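Putative C39-like peptidase (Bacillus anthracis, PDB 3ERV) is of unknown function but probably acts as a papain-like cysteine peptidase of the C39-like type. Local coordinates at residues K130-Y136 with E210-V214; V32-V37 with V139-P144; I40-L46 with K68-A72. One frame throughout, in Å; residues are numbered along the deposited sequence.

Interaction 1: residues K130-Y136 with E210-V214; sequences KSIEELY and EQAWV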
loop_
_atom_site.group_PDB
_atom_site.type_symbol
_atom_site.label_atom_id
_atom_site.label_comp_id
_atom_site.label_asym_id
_atom_site.label_seq_id
_atom_site.Cartn_x
_atom_site.Cartn_y
_atom_site.Cartn_z
ATOM N N LYS A 130 -8.677 -9.589 -6.023
ATOM C CA LYS A 130 -9.412 -10.609 -5.296
ATOM C C LYS A 130 -10.411 -9.833 -4.501
ATOM O O LYS A 130 -10.376 -8.606 -4.523
ATOM C CB LYS A 130 -8.494 -11.350 -4.331
ATOM C CG LYS A 130 -7.365 -12.129 -5.009
ATOM C CD LYS A 130 -7.934 -13.303 -5.725
ATOM C CE LYS A 130 -6.896 -14.354 -5.982
ATOM N NZ LYS A 130 -6.402 -14.178 -7.361
ATOM N N SER A 131 -11.267 -10.520 -3.755
ATOM C CA SER A 131 -12.317 -9.846 -2.997
ATOM C C SER A 131 -11.840 -9.476 -1.607
ATOM O O SER A 131 -10.936 -10.098 -1.084
ATOM C CB SER A 131 -13.559 -10.759 -2.891
ATOM O OG SER A 131 -13.845 -11.148 -1.547
ATOM N N ILE A 132 -12.483 -8.497 -0.989
ATOM C CA ILE A 132 -12.141 -8.125 0.383
ATOM C C ILE A 132 -12.075 -9.361 1.306
ATOM O O ILE A 132 -11.249 -9.429 2.231
ATOM C CB ILE A 132 -13.110 -7.030 0.933
ATOM C CG1 ILE A 132 -12.522 -6.309 2.131
ATOM C CG2 ILE A 132 -14.476 -7.604 1.257
ATOM C CD1 ILE A 132 -11.220 -5.666 1.840
ATOM N N GLU A 133 -12.919 -10.352 1.043
ATOM C CA GLU A 133 -13.019 -11.481 1.955
ATOM C C GLU A 133 -11.738 -12.293 1.965
ATOM O O GLU A 133 -11.368 -12.856 2.984
ATOM C CB GLU A 133 -14.181 -12.393 1.560
ATOM C CG GLU A 133 -15.523 -11.932 2.100
ATOM C CD GLU A 133 -16.010 -10.670 1.401
ATOM O OE1 GLU A 133 -16.640 -9.827 2.092
ATOM O OE2 GLU A 133 -15.731 -10.523 0.174
ATOM N N GLU A 134 -11.120 -12.403 0.798
ATOM C CA GLU A 134 -9.811 -12.996 0.663
ATOM C C GLU A 134 -8.812 -12.299 1.595
ATOM O O GLU A 134 -7.972 -12.961 2.217
ATOM C CB GLU A 134 -9.304 -12.816 -0.767
ATOM C CG GLU A 134 -9.989 -13.698 -1.767
ATOM C CD GLU A 134 -9.522 -15.112 -1.595
ATOM O OE1 GLU A 134 -10.359 -15.953 -1.174
ATOM O OE2 GLU A 134 -8.298 -15.356 -1.828
ATOM N N LEU A 135 -8.884 -10.972 1.645
ATOM C CA LEU A 135 -7.938 -10.211 2.458
ATOM C C LEU A 135 -8.137 -10.531 3.935
ATOM O O LEU A 135 -7.168 -10.735 4.680
ATOM C CB LEU A 135 -8.023 -8.701 2.181
ATOM C CG LEU A 135 -7.168 -8.134 1.022
ATOM C CD1 LEU A 135 -7.569 -8.755 -0.307
ATOM C CD2 LEU A 135 -7.244 -6.604 0.937
ATOM N N TYR A 136 -9.395 -10.607 4.344
ATOM C CA TYR A 136 -9.725 -10.954 5.723
ATOM C C TYR A 136 -9.276 -12.390 6.068
ATOM O O TYR A 136 -8.843 -12.667 7.197
ATOM C CB TYR A 136 -11.234 -10.769 5.980
ATOM C CG TYR A 136 -11.722 -9.339 5.817
ATOM C CD1 TYR A 136 -10.988 -8.277 6.313
ATOM C CD2 TYR A 136 -12.949 -9.062 5.209
ATOM C CE1 TYR A 136 -11.426 -6.972 6.181
ATOM C CE2 TYR A 136 -13.407 -7.783 5.087
ATOM C CZ TYR A 136 -12.646 -6.729 5.564
ATOM O OH TYR A 136 -13.098 -5.429 5.426
ATOM N N GLU A 210 -13.809 -0.552 2.659
ATOM C CA GLU A 210 -13.787 -1.538 1.599
ATOM C C GLU A 210 -14.081 -0.911 0.255
ATOM O O GLU A 210 -13.534 -1.326 -0.779
ATOM C CB GLU A 210 -14.797 -2.647 1.887
ATOM C CG GLU A 210 -14.622 -3.332 3.232
ATOM C CD GLU A 210 -15.730 -4.350 3.496
ATOM O OE1 GLU A 210 -16.751 -4.282 2.784
ATOM O OE2 GLU A 210 -15.603 -5.206 4.406
ATOM N N GLN A 211 -14.973 0.080 0.267
ATOM C CA GLN A 211 -15.429 0.725 -0.970
ATOM C C GLN A 211 -14.335 1.617 -1.546
ATOM O O GLN A 211 -14.102 1.644 -2.769
ATOM C CB GLN A 211 -16.696 1.548 -0.705
ATOM C CG GLN A 211 -17.937 0.703 -0.491
ATOM C CD GLN A 211 -19.122 1.530 -0.016
ATOM O OE1 GLN A 211 -18.958 2.587 0.621
ATOM N NE2 GLN A 211 -20.329 1.047 -0.310
ATOM N N ALA A 212 -13.671 2.347 -0.656
ATOM C CA ALA A 212 -12.476 3.124 -1.012
ATOM C C ALA A 212 -11.388 2.224 -1.650
ATOM O O ALA A 212 -10.808 2.575 -2.680
ATOM C CB ALA A 212 -11.938 3.858 0.216
ATOM N N TRP A 213 -11.145 1.071 -1.022
ATOM C CA TRP A 213 -10.139 0.068 -1.484
ATOM C C TRP A 213 -10.471 -0.435 -2.885
ATOM O O TRP A 213 -9.613 -0.444 -3.783
ATOM C CB TRP A 213 -10.053 -1.128 -0.519
ATOM C CG TRP A 213 -9.109 -2.192 -1.004
ATOM C CD1 TRP A 213 -7.750 -2.076 -1.191
ATOM C CD2 TRP A 213 -9.453 -3.532 -1.393
ATOM N NE1 TRP A 213 -7.227 -3.282 -1.653
ATOM C CE2 TRP A 213 -8.253 -4.176 -1.800
ATOM C CE3 TRP A 213 -10.660 -4.245 -1.448
ATOM C CZ2 TRP A 213 -8.234 -5.492 -2.252
ATOM C CZ3 TRP A 213 -10.644 -5.551 -1.899
ATOM C CH2 TRP A 213 -9.434 -6.174 -2.277
ATOM N N VAL A 214 -11.730 -0.844 -3.066
ATOM C CA VAL A 214 -12.207 -1.298 -4.387
ATOM C C VAL A 214 -12.092 -0.179 -5.442
ATOM O O VAL A 214 -11.660 -0.400 -6.579
ATOM C CB VAL A 214 -13.669 -1.830 -4.303
ATOM C CG1 VAL A 214 -14.258 -1.946 -5.704
ATOM C CG2 VAL A 214 -13.716 -3.181 -3.583
#

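Interaction 2: residues V32-V37 with V139-P144; sequences VILSNV and VKAGQP. With EDO (1,2-ethanediol), chain C.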
loop_
_atom_site.group_PDB
_atom_site.type_symbol
_atom_site.label_atom_id
_atom_site.label_comp_id
_atom_site.label_asym_id
_atom_site.label_seq_id
_atom_site.Cartn_x
_atom_site.Cartn_y
_atom_site.Cartn_z
ATOM N N VAL A 32 -10.707 -10.092 14.656
ATOM C CA VAL A 32 -9.332 -10.501 14.463
ATOM C C VAL A 32 -8.387 -9.301 14.395
ATOM O O VAL A 32 -8.672 -8.326 13.693
ATOM C CB VAL A 32 -9.197 -11.347 13.200
ATOM C CG1 VAL A 32 -7.748 -11.782 13.010
ATOM C CG2 VAL A 32 -10.091 -12.543 13.322
ATOM N N ILE A 33 -7.281 -9.371 15.145
ATOM C CA ILE A 33 -6.240 -8.359 15.024
ATOM C C ILE A 33 -4.814 -8.889 15.250
ATOM O O ILE A 33 -4.550 -9.598 16.222
ATOM C CB ILE A 33 -6.480 -7.169 15.950
ATOM C CG1 ILE A 33 -5.389 -6.126 15.723
ATOM C CG2 ILE A 33 -6.531 -7.629 17.417
ATOM C CD1 ILE A 33 -5.925 -4.745 15.697
ATOM N N LEU A 34 -3.915 -8.522 14.332
ATOM C CA LEU A 34 -2.517 -8.909 14.385
ATOM C C LEU A 34 -1.802 -7.727 15.016
ATOM O O LEU A 34 -1.118 -6.926 14.340
ATOM C CB LEU A 34 -1.998 -9.180 12.962
ATOM C CG LEU A 34 -2.719 -10.267 12.149
ATOM C CD1 LEU A 34 -2.191 -10.273 10.736
ATOM C CD2 LEU A 34 -2.582 -11.691 12.763
ATOM N N SER A 35 -1.957 -7.625 16.333
ATOM C CA SER A 35 -1.593 -6.415 17.030
ATOM C C SER A 35 -0.078 -6.298 17.215
ATOM O O SER A 35 0.411 -5.255 17.621
ATOM C CB SER A 35 -2.345 -6.357 18.365
ATOM O OG SER A 35 -2.017 -7.481 19.168
ATOM N N ASN A 36 0.683 -7.336 16.864
ATOM C CA ASN A 36 2.153 -7.230 16.982
ATOM C C ASN A 36 2.918 -7.008 15.691
ATOM O O ASN A 36 4.177 -7.109 15.640
ATOM C CB ASN A 36 2.759 -8.359 17.848
ATOM C CG ASN A 36 2.480 -8.138 19.329
ATOM O OD1 ASN A 36 1.940 -7.073 19.709
ATOM N ND2 ASN A 36 2.886 -9.090 20.182
ATOM N N VAL A 37 2.158 -6.687 14.653
ATOM C CA VAL A 37 2.737 -6.170 13.417
ATOM C C VAL A 37 3.505 -4.910 13.847
ATOM O O VAL A 37 2.947 -4.033 14.505
ATOM C CB VAL A 37 1.606 -5.837 12.351
ATOM C CG1 VAL A 37 2.155 -5.000 11.158
ATOM C CG2 VAL A 37 0.892 -7.143 11.907
ATOM N N VAL A 139 -5.606 -12.147 6.831
ATOM C CA VAL A 139 -5.389 -11.600 8.160
ATOM C C VAL A 139 -5.724 -12.646 9.219
ATOM O O VAL A 139 -4.993 -12.858 10.197
ATOM C CB VAL A 139 -6.281 -10.367 8.370
ATOM C CG1 VAL A 139 -6.191 -9.879 9.839
ATOM C CG2 VAL A 139 -5.921 -9.261 7.324
ATOM N N LYS A 140 -6.841 -13.323 9.017
ATOM C CA LYS A 140 -7.245 -14.331 9.979
ATOM C C LYS A 140 -6.195 -15.455 9.959
ATOM O O LYS A 140 -5.862 -16.005 11.001
ATOM C CB LYS A 140 -8.628 -14.869 9.604
ATOM C CG LYS A 140 -8.927 -16.173 10.258
ATOM C CD LYS A 140 -9.837 -15.954 11.393
ATOM C CE LYS A 140 -11.204 -16.412 10.954
ATOM N NZ LYS A 140 -11.383 -17.869 11.275
ATOM N N ALA A 141 -5.652 -15.782 8.786
ATOM C CA ALA A 141 -4.597 -16.806 8.761
ATOM C C ALA A 141 -3.274 -16.288 9.364
ATOM O O ALA A 141 -2.320 -17.044 9.542
ATOM C CB ALA A 141 -4.383 -17.346 7.359
ATOM N N GLY A 142 -3.216 -15.009 9.705
ATOM C CA GLY A 142 -2.042 -14.490 10.399
ATOM C C GLY A 142 -1.116 -13.647 9.538
ATOM O O GLY A 142 -0.017 -13.252 9.978
ATOM N N GLN A 143 -1.523 -13.388 8.299
ATOM C CA GLN A 143 -0.705 -12.574 7.370
ATOM C C GLN A 143 -1.376 -11.225 7.058
ATOM O O GLN A 143 -2.417 -11.182 6.387
ATOM C CB GLN A 143 -0.382 -13.315 6.054
ATOM C CG GLN A 143 0.596 -14.486 6.215
ATOM C CD GLN A 143 -0.027 -15.566 7.037
ATOM O OE1 GLN A 143 -1.118 -16.067 6.703
ATOM N NE2 GLN A 143 0.616 -15.910 8.148
ATOM N N PRO A 144 -0.770 -10.132 7.531
ATOM C CA PRO A 144 -1.316 -8.786 7.261
ATOM C C PRO A 144 -1.150 -8.423 5.772
ATOM O O PRO A 144 -0.383 -9.083 5.031
ATOM C CB PRO A 144 -0.451 -7.868 8.143
ATOM C CG PRO A 144 0.907 -8.558 8.218
ATOM C CD PRO A 144 0.590 -10.087 8.126
HETATM C C1 EDO C . 2.571 -2.934 18.771
HETATM O O1 EDO C . 2.168 -4.085 19.544
HETATM C C2 EDO C . 3.368 -3.348 17.522
HETATM O O2 EDO C . 4.768 -3.100 17.672
#

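Interaction 3: residues I40-L46 with K68-A72; sequences IQQLPEL and KMKLA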
loop_
_atom_site.group_PDB
_atom_site.type_symbol
_atom_site.label_atom_id
_atom_site.label_comp_id
_atom_site.label_asym_id
_atom_site.label_seq_id
_atom_site.Cartn_x
_atom_site.Cartn_y
_atom_site.Cartn_z
ATOM N N ILE A 40 5.824 1.452 12.056
ATOM C CA ILE A 40 6.776 2.430 11.486
ATOM C C ILE A 40 6.037 3.654 10.884
ATOM O O ILE A 40 4.927 3.538 10.335
ATOM C CB ILE A 40 7.663 1.781 10.377
ATOM C CG1 ILE A 40 8.194 0.419 10.856
ATOM C CG2 ILE A 40 8.873 2.719 10.031
ATOM C CD1 ILE A 40 8.879 -0.435 9.763
ATOM N N GLN A 41 6.667 4.823 10.994
ATOM C CA GLN A 41 6.153 6.053 10.428
ATOM C C GLN A 41 7.022 6.395 9.218
ATOM O O GLN A 41 8.228 6.214 9.304
ATOM C CB GLN A 41 6.246 7.179 11.478
ATOM C CG GLN A 41 5.159 7.071 12.579
ATOM C CD GLN A 41 3.717 7.134 12.023
ATOM O OE1 GLN A 41 3.085 8.214 12.011
ATOM N NE2 GLN A 41 3.182 5.966 11.560
ATOM N N GLN A 42 6.428 6.895 8.118
ATOM C CA GLN A 42 7.240 7.309 6.967
ATOM C C GLN A 42 8.078 8.573 7.256
ATOM O O GLN A 42 9.231 8.669 6.807
ATOM C CB GLN A 42 6.386 7.492 5.702
ATOM C CG GLN A 42 5.319 8.628 5.758
ATOM C CD GLN A 42 4.336 8.540 4.593
ATOM O OE1 GLN A 42 3.530 7.637 4.525
ATOM N NE2 GLN A 42 4.420 9.484 3.665
ATOM N N LEU A 43 7.502 9.526 8.002
ATOM C CA LEU A 43 8.200 10.784 8.310
ATOM C C LEU A 43 9.074 10.564 9.492
ATOM O O LEU A 43 8.788 9.698 10.299
ATOM C CB LEU A 43 7.209 11.918 8.653
ATOM C CG LEU A 43 6.230 12.266 7.560
ATOM C CD1 LEU A 43 5.094 13.159 8.093
ATOM C CD2 LEU A 43 6.989 12.938 6.403
ATOM N N PRO A 44 10.150 11.352 9.614
ATOM C CA PRO A 44 10.431 12.494 8.727
ATOM C C PRO A 44 11.181 12.172 7.404
ATOM O O PRO A 44 11.165 12.993 6.492
ATOM C CB PRO A 44 11.334 13.369 9.608
ATOM C CG PRO A 44 12.111 12.353 10.443
ATOM C CD PRO A 44 11.059 11.329 10.796
ATOM N N GLU A 45 11.850 11.019 7.314
ATOM C CA GLU A 45 12.718 10.687 6.165
ATOM C C GLU A 45 12.064 10.570 4.769
ATOM O O GLU A 45 12.676 10.899 3.769
ATOM C CB GLU A 45 13.476 9.398 6.467
ATOM C CG GLU A 45 14.209 9.490 7.756
ATOM C CD GLU A 45 13.447 8.993 8.973
ATOM O OE1 GLU A 45 12.196 8.908 9.042
ATOM O OE2 GLU A 45 14.162 8.680 9.903
ATOM N N LEU A 46 10.821 10.130 4.704
ATOM C CA LEU A 46 10.193 9.789 3.414
ATOM C C LEU A 46 8.886 10.517 3.258
ATOM O O LEU A 46 7.863 10.000 3.704
ATOM C CB LEU A 46 9.933 8.277 3.321
ATOM C CG LEU A 46 11.166 7.341 3.389
ATOM C CD1 LEU A 46 10.738 5.894 3.096
ATOM C CD2 LEU A 46 12.215 7.823 2.329
ATOM N N LYS A 68 12.611 0.905 5.973
ATOM C CA LYS A 68 11.975 1.703 4.954
ATOM C C LYS A 68 12.954 2.434 4.011
ATOM O O LYS A 68 12.598 2.681 2.866
ATOM C CB LYS A 68 11.028 2.711 5.599
ATOM C CG LYS A 68 11.741 3.921 6.228
ATOM C CD LYS A 68 10.777 4.673 7.206
ATOM C CE LYS A 68 11.376 6.011 7.594
ATOM N NZ LYS A 68 10.857 6.542 8.872
ATOM N N MET A 69 14.150 2.803 4.486
ATOM C CA MET A 69 15.120 3.514 3.651
ATOM C C MET A 69 15.714 2.604 2.573
ATOM O O MET A 69 15.968 3.019 1.428
ATOM C CB MET A 69 16.259 4.137 4.508
ATOM C CG MET A 69 15.759 5.120 5.656
ATOM S SD MET A 69 14.805 6.471 4.937
ATOM C CE MET A 69 16.001 7.050 3.696
ATOM N N LYS A 70 15.966 1.352 2.927
ATOM C CA LYS A 70 16.480 0.422 1.925
ATOM C C LYS A 70 15.406 0.171 0.865
ATOM O O LYS A 70 15.671 0.132 -0.324
ATOM C CB LYS A 70 16.931 -0.899 2.588
ATOM C CG LYS A 70 17.521 -1.909 1.595
ATOM C CD LYS A 70 18.787 -2.583 2.217
ATOM C CE LYS A 70 19.417 -3.683 1.343
ATOM N NZ LYS A 70 18.523 -4.872 1.178
ATOM N N LEU A 71 14.163 0.029 1.302
ATOM C CA LEU A 71 13.075 -0.234 0.369
ATOM C C LEU A 71 12.823 0.986 -0.533
ATOM O O LEU A 71 12.464 0.841 -1.738
ATOM C CB LEU A 71 11.778 -0.618 1.120
ATOM C CG LEU A 71 11.906 -1.938 1.910
ATOM C CD1 LEU A 71 10.591 -2.208 2.620
ATOM C CD2 LEU A 71 12.248 -3.123 0.980
ATOM N N ALA A 72 12.984 2.170 0.064
ATOM C CA ALA A 72 12.826 3.409 -0.693
ATOM C C ALA A 72 13.887 3.536 -1.798
ATOM O O ALA A 72 13.615 4.099 -2.865
ATOM C CB ALA A 72 12.885 4.593 0.210
#

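Interaction 1: residues K130-Y136 with E210-V214
Trp213 is the centre of this contact. Its indole reaches from helix 206-215 to the first turn of helix 132-140 and fills the gap between them; the axes of the short helical segments pass 12.1 Å apart at 112°. Leu135 CD2 sits over the six-membered ring, 4.0 Å from its centroid, a CH-pi contact. Ile132 CD1 packs 3.6 Å from Trp213 CE3. The backbone before the helix also touches the ring, with Lys130 O 3.4 Å from Trp213 CH2. The indole nitrogen is bonded elsewhere, to the carbonyl of Gln219.

Glu210 lies one turn earlier. Its CG rests 3.8 Å from Ile132 CG1, and its carboxylate accepts a hydrogen bond from Tyr136, OH to OE2 2.7 Å. The same OE2 forms a salt bridge with Arg206. Ser131 is the N-cap residue of helix 132-140. The two helices are thus joined mainly by apolar and aromatic contact, and the one hydrogen bond between the segments ends on a carboxylate whose charge is balanced within helix 206-215.

Interaction 2: residues V32-V37 with V139-P144
Leu34 is the main bump here. It projects from the chain just after strand 32-33 into the hollow where helix 132-140 ends and the chain turns toward strand 145-150. Val139, Gly142 and Pro144 form the walls. Leu34 CD2 lies 3.7 Å from both Val139 O and Gly142 CA. Leu34 CD1 lies 3.8 Å from Pro144 CD and 4.1 Å from Val139 CG1.

The hollow depends on the helix end. Gly142 has a positive phi of 105° and closes a Schellman motif, with its N bonded to Val139 O at 2.8 Å. A side chain there would be jammed against the preceding carbonyl. A CB would point away from residues 32-37, so it is the backbone conformation, not room for the leucine, that favours glycine.

Smaller bumps sit on either side of Leu34 in sequence. Val32 CG1 meets Val139 CG1 at 4.0 Å, and Val32 CG2 rests on the aliphatic part of Lys140, 3.9 Å from CD. A type I turn from Leu34 to Val37 brings the chain round, so that Val37 CG2 touches Pro144 CG at 4.0 Å. Tyr61 of helix 50-61 also touches Leu34, Val37 and Pro144. On the turn, 1,2-ethanediol, probably from the crystallisation liquor, donates a hydrogen bond from O1 to Ser35 O at 2.9 Å.

No hydrogen bond joins the two segments. Val32 and Leu34 form backbone hydrogen bonds with Tyr185 and Ile183 of strand 177-185, so hydrogen bonding fixes the strand to the sheet while apolar fit brings it against the helix end.

Interaction 3: residues I40-L46 with K68-A72
Lys68 NZ makes the strongest bonds of this contact. It forms a salt bridge with Glu45, 2.7 Å from OE1, and donates a hydrogen bond to Gln41 O, also at 2.7 Å. A further bond from Lys68 NZ to Gln42 O, at 3.4 Å, is weak. The lysine side chain is extended beyond CB, with chi2 to chi4 all t, and this carries the ammonium from the start of helix 68-74 into the curve of the loop. The bend includes a cis peptide before Pro44. Gln42 O also accepts the backbone bond from Leu46 N at 3.0 Å, so one carbonyl serves both the loop's own turn and the lysine.

The loop leads into helix 50-61, which begins with Cys50. In papain-like peptidases the nucleophilic cysteine stands at the start of such a helix. Cys50, His178 and Asp194 are arranged as a possible catalytic triad, and the Gln42 side chain touches Cys50. This placement recalls the oxyanion-hole glutamine of papain, although no such role is established here. The Gln41 side chain, on its part, donates from NE2 to Asp194 O.

Away from the ammonium, along the aliphatic part of Lys68 and the helix face beside it, the packing is apolar. Ile40 CG2 lies 3.9 Å from Lys68 CD. Leu46 CD1 packs 3.8 Å from both Lys68 CG and Ala72 CB, while its CD2 is 3.9 Å from Met69 SD. That sulfur is also 3.6 Å from Glu45 CB. Behind the loop, Leu46 touches Val52 of helix 50-61.

Overall arrangement
Interactions 1 and 2 use the two ends of helix 132-140, and their centres are 16 Å apart. Interaction 1 joins the start of that helix to helix 206-215. Interaction 2 joins its end to the chain around strand 32-33, an edge of the seven-stranded antiparallel sheet. Along the chain these two contacts alternate. Interaction 3 falls wholly between the two segments of interaction 2, and its centre is 22 Å away. It lies on the opposite side of the chain's centre from interaction 1, about 26 Å between centres. Residues 32-46 therefore run from the sheet side to the helical side, close to the putative catalytic Cys50.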